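Local coordinates for 2,3,4,5-tetrahydropyridine-2,6-dicarboxylate N-succinyltransferase (Campylobacter jejuni, PDB 2RIJ), which probably transfers the succinyl group of succinyl-CoA to tetrahydrodipicolinate, opening its ring in the succinylase route to lysine, at residues I307-V321 / G351-Q364. Sequence-based numbering, arbitrary orientation.
Sequences IPLGDNCIVDAGIAV and GLELKGLNGLHFRQ
The ring of F362 lies under V321, whose CG1 sits over the ring centre, 3.9 Å from the centroid, while CG2 reaches back to F362 CG at 3.6 Å. L309 CD2 and I307 CD1 come in obliquely at the far end of the same ring, L309 CD2 lying 3.7 Å from F362 CE2. With CG anti to its carbonyl carbon (chi1 -64°), F362 turns into the coil interior, where F327 adds an edge-to-face contact. On the opposite sheet face, H361 donates from NE2 to D316 OD1 (2.7 Å), the oxygen lying almost in the imidazole plane although the nitrogen sits above the carboxylate plane. I314 CB lies over one face of this imidazole, a CH-pi contact, with CG2 close to H361 CD2. The other carboxylate oxygen, D316 OD2, accepts from a water that in turn takes the N-H of Q364, so both oxygens are engaged. The two strands run parallel, joined by I314 N to L360 O (2.7 Å), F362 N to I314 O and D316 N to F362 O. Before them, G356 N, in the type II turn L354-L357, donates to P308 O, and N358 OD1 takes the D311 N-H in its carbonyl plane, on a lone pair (2.9 Å). Strand 360-364 thus continues the parallel strands of one face of the hexapeptide-repeat left-handed beta-helix, with 371-375 antiparallel on its far side, bringing R363 and Q364 close to D316 and A317, all four predicted to bind succinyl-CoA.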
# COMPACT_ATOMS: atom_id res chain seq x y z
N ILE A 307 -19.26 7.19 -14.89
CA ILE A 307 -19.72 8.54 -14.52
C ILE A 307 -19.63 9.50 -15.71
O ILE A 307 -18.85 9.28 -16.62
CB ILE A 307 -18.86 9.15 -13.34
CG1 ILE A 307 -17.38 9.30 -13.72
CG2 ILE A 307 -19.01 8.25 -12.05
CD1 ILE A 307 -16.55 10.10 -12.76
N PRO A 308 -20.44 10.56 -15.70
CA PRO A 308 -20.26 11.64 -16.64
C PRO A 308 -18.87 12.27 -16.50
O PRO A 308 -18.37 12.41 -15.38
CB PRO A 308 -21.36 12.63 -16.25
CG PRO A 308 -22.35 11.83 -15.46
CD PRO A 308 -21.55 10.80 -14.78
N LEU A 309 -18.23 12.57 -17.63
CA LEU A 309 -16.95 13.25 -17.66
C LEU A 309 -17.12 14.56 -18.41
O LEU A 309 -17.85 14.63 -19.40
CB LEU A 309 -15.93 12.37 -18.37
CG LEU A 309 -15.57 10.99 -17.86
CD1 LEU A 309 -14.60 10.26 -18.79
CD2 LEU A 309 -14.94 11.06 -16.42
N GLY A 310 -16.44 15.61 -17.97
CA GLY A 310 -16.39 16.86 -18.73
C GLY A 310 -15.43 16.75 -19.90
O GLY A 310 -15.14 15.65 -20.40
N ASP A 311 -14.94 17.87 -20.35
CA ASP A 311 -14.04 17.90 -21.48
C ASP A 311 -12.61 17.60 -21.09
O ASP A 311 -12.18 17.87 -19.99
CB ASP A 311 -14.04 19.27 -22.13
CG ASP A 311 -15.40 19.67 -22.66
OD1 ASP A 311 -16.26 18.84 -23.03
OD2 ASP A 311 -15.63 20.88 -22.69
N ASN A 312 -11.86 17.08 -22.04
CA ASN A 312 -10.45 16.79 -21.85
C ASN A 312 -10.08 15.88 -20.70
O ASN A 312 -9.04 16.10 -20.03
CB ASN A 312 -9.71 18.11 -21.68
CG ASN A 312 -10.00 19.09 -22.81
OD1 ASN A 312 -10.51 20.17 -22.59
ND2 ASN A 312 -9.64 18.72 -24.01
N CYS A 313 -10.91 14.88 -20.44
CA CYS A 313 -10.62 13.90 -19.41
C CYS A 313 -9.93 12.68 -20.02
O CYS A 313 -10.14 12.34 -21.17
CB CYS A 313 -11.88 13.46 -18.68
SG CYS A 313 -12.68 14.74 -17.69
N ILE A 314 -9.13 12.02 -19.20
CA ILE A 314 -8.42 10.81 -19.60
C ILE A 314 -8.69 9.73 -18.59
O ILE A 314 -8.61 9.97 -17.38
CB ILE A 314 -6.93 11.02 -19.67
CG1 ILE A 314 -6.57 12.11 -20.68
CG2 ILE A 314 -6.19 9.69 -20.02
CD1 ILE A 314 -5.10 12.37 -20.68
N VAL A 315 -9.08 8.56 -19.08
CA VAL A 315 -9.19 7.35 -18.27
C VAL A 315 -8.14 6.39 -18.82
O VAL A 315 -8.19 5.99 -19.99
CB VAL A 315 -10.57 6.72 -18.29
CG1 VAL A 315 -10.62 5.43 -17.45
CG2 VAL A 315 -11.65 7.70 -17.77
N ASP A 316 -7.18 6.05 -17.99
CA ASP A 316 -6.10 5.15 -18.48
C ASP A 316 -6.64 3.75 -18.82
O ASP A 316 -7.64 3.25 -18.23
CB ASP A 316 -5.00 4.97 -17.42
CG ASP A 316 -4.00 6.14 -17.35
OD1 ASP A 316 -4.05 7.15 -18.11
OD2 ASP A 316 -3.12 6.02 -16.47
N ALA A 317 -5.95 3.09 -19.73
CA ALA A 317 -6.30 1.73 -20.08
C ALA A 317 -6.41 0.89 -18.83
O ALA A 317 -5.61 1.01 -17.87
CB ALA A 317 -5.23 1.15 -21.06
N GLY A 318 -7.48 0.08 -18.76
CA GLY A 318 -7.64 -0.89 -17.66
C GLY A 318 -8.32 -0.31 -16.43
O GLY A 318 -8.69 -1.03 -15.54
N ILE A 319 -8.54 0.98 -16.39
CA ILE A 319 -9.08 1.61 -15.18
C ILE A 319 -10.58 1.55 -15.22
O ILE A 319 -11.20 1.95 -16.21
CB ILE A 319 -8.62 3.14 -15.06
CG1 ILE A 319 -7.11 3.24 -14.90
CG2 ILE A 319 -9.36 3.87 -13.94
CD1 ILE A 319 -6.57 2.66 -13.65
N ALA A 320 -11.19 1.19 -14.10
CA ALA A 320 -12.63 1.33 -13.92
C ALA A 320 -12.99 2.51 -13.05
O ALA A 320 -12.62 2.54 -11.85
CB ALA A 320 -13.22 0.03 -13.32
N VAL A 321 -13.72 3.46 -13.63
CA VAL A 321 -14.15 4.66 -12.95
C VAL A 321 -15.65 4.54 -12.70
O VAL A 321 -16.50 4.94 -13.52
CB VAL A 321 -13.82 5.99 -13.75
CG1 VAL A 321 -14.27 7.21 -12.99
CG2 VAL A 321 -12.36 6.08 -14.07
N GLY A 351 -16.07 8.50 -7.35
CA GLY A 351 -16.42 8.77 -8.75
C GLY A 351 -17.60 9.70 -8.95
O GLY A 351 -17.51 10.69 -9.63
N LEU A 352 -18.74 9.39 -8.32
CA LEU A 352 -19.93 10.18 -8.50
C LEU A 352 -19.78 11.64 -8.12
O LEU A 352 -20.38 12.52 -8.74
CB LEU A 352 -21.10 9.54 -7.74
CG LEU A 352 -22.50 10.08 -8.01
CD1 LEU A 352 -22.91 9.90 -9.46
CD2 LEU A 352 -23.45 9.32 -7.05
N GLU A 353 -18.94 11.92 -7.12
CA GLU A 353 -18.72 13.30 -6.75
C GLU A 353 -18.00 14.08 -7.81
O GLU A 353 -18.11 15.28 -7.83
CB GLU A 353 -17.90 13.41 -5.47
CG GLU A 353 -18.52 12.69 -4.28
CD GLU A 353 -17.66 12.86 -3.05
OE1 GLU A 353 -17.80 13.91 -2.39
OE2 GLU A 353 -16.83 11.95 -2.76
N LEU A 354 -17.22 13.39 -8.65
CA LEU A 354 -16.38 14.04 -9.64
C LEU A 354 -17.05 14.19 -10.99
O LEU A 354 -16.43 14.64 -11.95
CB LEU A 354 -15.10 13.24 -9.84
CG LEU A 354 -14.22 13.05 -8.60
CD1 LEU A 354 -13.22 11.87 -8.79
CD2 LEU A 354 -13.54 14.45 -8.24
N LYS A 355 -18.33 13.86 -11.07
CA LYS A 355 -18.98 13.79 -12.34
C LYS A 355 -19.00 15.14 -13.05
O LYS A 355 -19.19 16.21 -12.43
CB LYS A 355 -20.37 13.25 -12.16
CG LYS A 355 -21.31 14.15 -11.39
CD LYS A 355 -22.67 13.45 -11.35
CE LYS A 355 -23.76 14.38 -10.96
NZ LYS A 355 -23.80 14.42 -9.50
N GLY A 356 -18.76 15.09 -14.35
CA GLY A 356 -18.88 16.26 -15.20
C GLY A 356 -17.69 17.20 -15.15
O GLY A 356 -17.65 18.13 -15.91
N LEU A 357 -16.70 16.96 -14.30
CA LEU A 357 -15.56 17.90 -14.21
C LEU A 357 -14.64 17.82 -15.43
O LEU A 357 -14.52 16.76 -16.05
CB LEU A 357 -14.77 17.69 -12.93
CG LEU A 357 -15.55 17.81 -11.61
CD1 LEU A 357 -14.69 17.44 -10.42
CD2 LEU A 357 -16.14 19.25 -11.47
N ASN A 358 -13.95 18.92 -15.72
CA ASN A 358 -13.03 18.99 -16.87
C ASN A 358 -11.60 18.71 -16.50
O ASN A 358 -11.15 19.07 -15.39
CB ASN A 358 -13.08 20.41 -17.48
CG ASN A 358 -14.48 20.83 -17.83
OD1 ASN A 358 -15.19 20.17 -18.61
ND2 ASN A 358 -14.89 21.94 -17.26
N GLY A 359 -10.83 18.17 -17.43
CA GLY A 359 -9.39 18.02 -17.24
C GLY A 359 -8.92 16.94 -16.27
O GLY A 359 -7.78 16.96 -15.83
N LEU A 360 -9.80 15.99 -15.95
CA LEU A 360 -9.47 14.91 -15.03
C LEU A 360 -8.66 13.81 -15.72
O LEU A 360 -8.87 13.46 -16.88
CB LEU A 360 -10.73 14.25 -14.44
CG LEU A 360 -11.74 15.14 -13.69
CD1 LEU A 360 -12.85 14.27 -13.08
CD2 LEU A 360 -11.06 15.90 -12.58
N HIS A 361 -7.74 13.27 -14.96
CA HIS A 361 -6.94 12.14 -15.40
C HIS A 361 -7.04 11.07 -14.36
O HIS A 361 -6.49 11.19 -13.26
CB HIS A 361 -5.51 12.56 -15.67
CG HIS A 361 -4.66 11.47 -16.25
ND1 HIS A 361 -3.37 11.69 -16.67
CD2 HIS A 361 -4.93 10.17 -16.55
CE1 HIS A 361 -2.87 10.56 -17.15
NE2 HIS A 361 -3.81 9.64 -17.12
N PHE A 362 -7.77 10.00 -14.70
CA PHE A 362 -7.93 8.86 -13.81
C PHE A 362 -6.85 7.81 -14.15
O PHE A 362 -6.67 7.38 -15.29
CB PHE A 362 -9.33 8.21 -13.92
CG PHE A 362 -10.47 9.12 -13.49
CD1 PHE A 362 -10.83 9.19 -12.16
CD2 PHE A 362 -11.14 9.93 -14.40
CE1 PHE A 362 -11.86 10.01 -11.74
CE2 PHE A 362 -12.20 10.75 -13.98
CZ PHE A 362 -12.54 10.78 -12.67
N ARG A 363 -6.09 7.47 -13.13
CA ARG A 363 -4.94 6.56 -13.26
C ARG A 363 -4.74 5.78 -11.99
O ARG A 363 -5.36 6.07 -10.97
CB ARG A 363 -3.70 7.35 -13.65
CG ARG A 363 -3.36 8.52 -12.78
CD ARG A 363 -2.10 9.18 -13.36
NE ARG A 363 -1.69 10.36 -12.59
CZ ARG A 363 -1.04 10.31 -11.43
NH1 ARG A 363 -0.73 9.14 -10.87
NH2 ARG A 363 -0.69 11.45 -10.83
N GLN A 364 -3.96 4.71 -12.07
CA GLN A 364 -3.55 3.97 -10.89
C GLN A 364 -2.09 4.24 -10.56
O GLN A 364 -1.24 4.29 -11.46
CB GLN A 364 -3.73 2.46 -11.08
CG GLN A 364 -3.53 1.68 -9.76
CD GLN A 364 -4.29 0.33 -9.68
OE1 GLN A 364 -4.77 -0.18 -10.68
NE2 GLN A 364 -4.40 -0.22 -8.47
O HOH W 1 -3.03 4.05 -14.72
O HOH W 2 -6.89 -0.93 -12.66